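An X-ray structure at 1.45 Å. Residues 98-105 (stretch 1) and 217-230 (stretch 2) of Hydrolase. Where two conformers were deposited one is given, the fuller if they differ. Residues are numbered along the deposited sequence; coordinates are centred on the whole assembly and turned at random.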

# COMPACT_ATOMS: atom_id res chain seq x y z
N LEU A 98 -15.12 30.15 -6.15
CA LEU A 98 -15.70 29.68 -7.40
C LEU A 98 -17.21 29.76 -7.32
O LEU A 98 -17.80 29.32 -6.33
CB LEU A 98 -15.28 28.23 -7.70
CG LEU A 98 -13.82 27.97 -8.06
CD1 LEU A 98 -13.62 26.48 -8.16
CD2 LEU A 98 -13.44 28.65 -9.38
N ASP A 99 -17.83 30.29 -8.37
CA ASP A 99 -19.28 30.30 -8.47
C ASP A 99 -19.84 29.05 -9.14
O ASP A 99 -20.96 28.64 -8.82
CB ASP A 99 -19.74 31.54 -9.25
CG ASP A 99 -19.36 32.83 -8.56
OD1 ASP A 99 -18.22 33.29 -8.77
OD2 ASP A 99 -20.19 33.39 -7.83
N LEU A 100 -19.08 28.42 -10.04
CA LEU A 100 -19.57 27.31 -10.85
C LEU A 100 -18.39 26.45 -11.29
O LEU A 100 -17.34 26.98 -11.67
CB LEU A 100 -20.29 27.84 -12.09
CG LEU A 100 -20.81 26.78 -13.06
CD1 LEU A 100 -21.90 25.90 -12.42
CD2 LEU A 100 -21.35 27.43 -14.33
N VAL A 101 -18.58 25.13 -11.25
CA VAL A 101 -17.66 24.17 -11.83
C VAL A 101 -18.41 23.46 -12.94
O VAL A 101 -19.49 22.91 -12.70
CB VAL A 101 -17.14 23.17 -10.79
CG1 VAL A 101 -16.19 22.19 -11.41
CG2 VAL A 101 -16.45 23.91 -9.65
N ILE A 102 -17.86 23.52 -14.16
CA ILE A 102 -18.39 22.80 -15.32
C ILE A 102 -17.52 21.57 -15.52
O ILE A 102 -16.29 21.68 -15.63
CB ILE A 102 -18.37 23.68 -16.58
CG1 ILE A 102 -19.11 25.00 -16.32
CG2 ILE A 102 -19.01 22.94 -17.76
CD1 ILE A 102 -19.04 26.00 -17.45
N ILE A 103 -18.14 20.39 -15.57
CA ILE A 103 -17.43 19.12 -15.68
C ILE A 103 -17.89 18.43 -16.95
O ILE A 103 -19.06 18.03 -17.06
CB ILE A 103 -17.70 18.19 -14.48
CG1 ILE A 103 -17.49 18.94 -13.16
CG2 ILE A 103 -16.76 17.00 -14.57
CD1 ILE A 103 -17.80 18.10 -11.92
N MET A 104 -16.98 18.26 -17.91
CA MET A 104 -17.26 17.50 -19.12
C MET A 104 -16.23 16.37 -19.20
O MET A 104 -15.10 16.58 -19.66
CB MET A 104 -17.26 18.36 -20.39
CG MET A 104 -17.75 17.54 -21.61
SD MET A 104 -18.14 18.45 -23.14
CE MET A 104 -16.58 19.25 -23.29
N LEU A 105 -16.62 15.18 -18.73
CA LEU A 105 -15.74 14.01 -18.72
C LEU A 105 -16.60 12.78 -18.94
O LEU A 105 -17.82 12.82 -18.76
CB LEU A 105 -15.04 13.88 -17.36
CG LEU A 105 -13.92 14.85 -17.05
CD1 LEU A 105 -13.46 14.80 -15.59
CD2 LEU A 105 -12.78 14.62 -18.02
N ARG A 217 -19.60 26.73 -31.27
CA ARG A 217 -21.02 26.50 -31.02
C ARG A 217 -21.25 25.94 -29.62
O ARG A 217 -22.17 26.38 -28.92
CB ARG A 217 -21.62 25.58 -32.10
CG ARG A 217 -22.98 24.99 -31.77
CD ARG A 217 -23.84 24.81 -33.02
NE ARG A 217 -24.78 23.69 -32.93
CZ ARG A 217 -26.10 23.78 -32.78
NH1 ARG A 217 -26.69 24.97 -32.68
NH2 ARG A 217 -26.84 22.68 -32.73
N LEU A 218 -20.40 24.99 -29.19
CA LEU A 218 -20.55 24.40 -27.87
C LEU A 218 -20.37 25.43 -26.77
O LEU A 218 -21.14 25.46 -25.80
CB LEU A 218 -19.53 23.27 -27.70
CG LEU A 218 -19.53 22.56 -26.34
CD1 LEU A 218 -20.85 21.92 -26.04
CD2 LEU A 218 -18.39 21.54 -26.29
N GLY A 219 -19.34 26.26 -26.88
CA GLY A 219 -19.10 27.27 -25.86
C GLY A 219 -20.21 28.30 -25.78
O GLY A 219 -20.58 28.75 -24.69
N HIS A 220 -20.76 28.70 -26.93
CA HIS A 220 -21.89 29.61 -26.89
C HIS A 220 -23.08 28.99 -26.16
O HIS A 220 -23.73 29.65 -25.33
CB HIS A 220 -22.27 30.04 -28.30
CG HIS A 220 -21.23 30.90 -28.95
ND1 HIS A 220 -21.30 31.26 -30.27
CD2 HIS A 220 -20.09 31.45 -28.46
CE1 HIS A 220 -20.25 32.01 -30.57
NE2 HIS A 220 -19.50 32.14 -29.49
N ALA A 221 -23.36 27.70 -26.42
CA ALA A 221 -24.51 27.07 -25.79
C ALA A 221 -24.29 26.89 -24.29
O ALA A 221 -25.24 27.02 -23.50
CB ALA A 221 -24.83 25.75 -26.47
N ILE A 222 -23.05 26.59 -23.89
CA ILE A 222 -22.78 26.47 -22.46
C ILE A 222 -22.88 27.82 -21.77
O ILE A 222 -23.38 27.92 -20.65
CB ILE A 222 -21.42 25.77 -22.23
CG1 ILE A 222 -21.48 24.31 -22.75
CG2 ILE A 222 -21.06 25.79 -20.76
CD1 ILE A 222 -20.20 23.52 -22.64
N ALA A 223 -22.42 28.89 -22.44
CA ALA A 223 -22.56 30.23 -21.90
C ALA A 223 -24.02 30.57 -21.64
O ALA A 223 -24.35 31.19 -20.62
CB ALA A 223 -21.97 31.25 -22.87
N ASP A 224 -24.92 30.19 -22.56
CA ASP A 224 -26.33 30.47 -22.32
C ASP A 224 -26.80 29.79 -21.04
O ASP A 224 -27.53 30.39 -20.23
CB ASP A 224 -27.18 29.97 -23.49
CG ASP A 224 -26.91 30.72 -24.76
OD1 ASP A 224 -26.30 31.80 -24.69
OD2 ASP A 224 -27.31 30.23 -25.84
N LYS A 225 -26.40 28.54 -20.85
CA LYS A 225 -26.72 27.80 -19.64
C LYS A 225 -26.17 28.50 -18.41
O LYS A 225 -26.87 28.62 -17.39
CB LYS A 225 -26.15 26.40 -19.77
CG LYS A 225 -26.63 25.46 -18.73
CD LYS A 225 -27.97 24.88 -19.08
CE LYS A 225 -28.47 24.09 -17.90
NZ LYS A 225 -29.80 23.54 -18.16
N VAL A 226 -24.92 28.97 -18.48
CA VAL A 226 -24.28 29.63 -17.34
C VAL A 226 -24.98 30.94 -17.01
O VAL A 226 -25.26 31.23 -15.84
CB VAL A 226 -22.79 29.86 -17.62
CG1 VAL A 226 -22.13 30.66 -16.49
CG2 VAL A 226 -22.06 28.52 -17.78
N ALA A 227 -25.25 31.75 -18.03
CA ALA A 227 -25.92 33.03 -17.79
C ALA A 227 -27.32 32.86 -17.22
O ALA A 227 -27.77 33.70 -16.44
CB ALA A 227 -26.00 33.83 -19.10
N ALA A 228 -28.01 31.78 -17.59
CA ALA A 228 -29.36 31.55 -17.09
C ALA A 228 -29.34 31.18 -15.62
O ALA A 228 -30.31 31.44 -14.90
CB ALA A 228 -30.03 30.44 -17.91
N LEU A 229 -28.23 30.60 -15.16
CA LEU A 229 -28.09 30.25 -13.76
C LEU A 229 -27.86 31.47 -12.89
O LEU A 229 -28.31 31.51 -11.73
CB LEU A 229 -26.90 29.29 -13.64
CG LEU A 229 -26.64 28.63 -12.30
CD1 LEU A 229 -27.79 27.69 -11.93
CD2 LEU A 229 -25.34 27.88 -12.42
N PHE A 230 -27.18 32.48 -13.41
CA PHE A 230 -26.93 33.69 -12.65
C PHE A 230 -27.75 34.84 -13.23
O PHE A 230 -27.25 35.95 -13.41
CB PHE A 230 -25.43 34.00 -12.64
CG PHE A 230 -24.59 32.86 -12.12
CD1 PHE A 230 -24.56 32.57 -10.76
CD2 PHE A 230 -23.85 32.07 -12.98
CE1 PHE A 230 -23.79 31.53 -10.27
CE2 PHE A 230 -23.08 31.02 -12.49
CZ PHE A 230 -23.06 30.75 -11.14

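A helix laid over a β-strand illustrates how two regular structures with different repeats can be matched largely through side chains. A strand turns alternate residues to the same side, whereas a helix returns to the same face every three or four residues. In this hydrolase the strand around residues 100-104 and the C-terminal helix run at 150° to one another, closer to antiparallel than to parallel, and their axes come no nearer than 11.3 Å. That separation leaves room for a layer of side chains, and no hydrogen bond crosses it.

Following the first stretch, Leu98 lies out of reach, and the contact opens at Asp99, just before the strand. Its backbone O lies 3.8 Å from CZ of Phe230, and its CB is 3.9 Å from the same CZ. The carbonyl oxygen meets the aromatic ring at its edge, near the ring plane. The carboxylate is engaged differently, since OD1 is hydrogen-bonded elsewhere in the structure.

Leu100 gives up more surface to the other stretch than any other residue here, 60 Å², and touches three partners. Its CD2 lies 3.7 Å from CG2 of Val226, 4.4 Å from CD2 of Leu229 and 4.4 Å from CE2 of Phe230, so this one methyl sits among all three. Its CD1 adds to the Leu229 contact, 4.0 Å from CD2, and its CB is 4.1 Å from CZ of Phe230, again at the ring edge.

Val101 points out of reach, as the strand's alternation requires, and Ile102 returns to the interface. With chi1 in m and chi2 in t, its side chain carries CD1 to 3.9 Å from CG2 of Ile222 and likewise 3.9 Å from CG2 of Val226. One terminal methyl therefore meets residues a single helical turn apart, the same spacing bridged within the helix by the 2.9 Å hydrogen bond from Val226 N to Ile222 O. Val226 in turn is shared by Leu100 and Ile102.

Ile103 is out of reach, and Met104 makes the last contact. With chi1 and chi2 both t, its side chain is extended to SD, 4.4 Å from CD2 of Leu218; chi3, in p, places CE 4.2 Å from that CD2.

The register makes the principle plain: as the strand advances through Leu100, Ile102 and Met104, its partners retreat from Val226, Leu229 and Phe230 to Leu218. Steps of two on the strand meet steps of four at Val226, Ile222 and Leu218, and apolar packing joins the two surfaces.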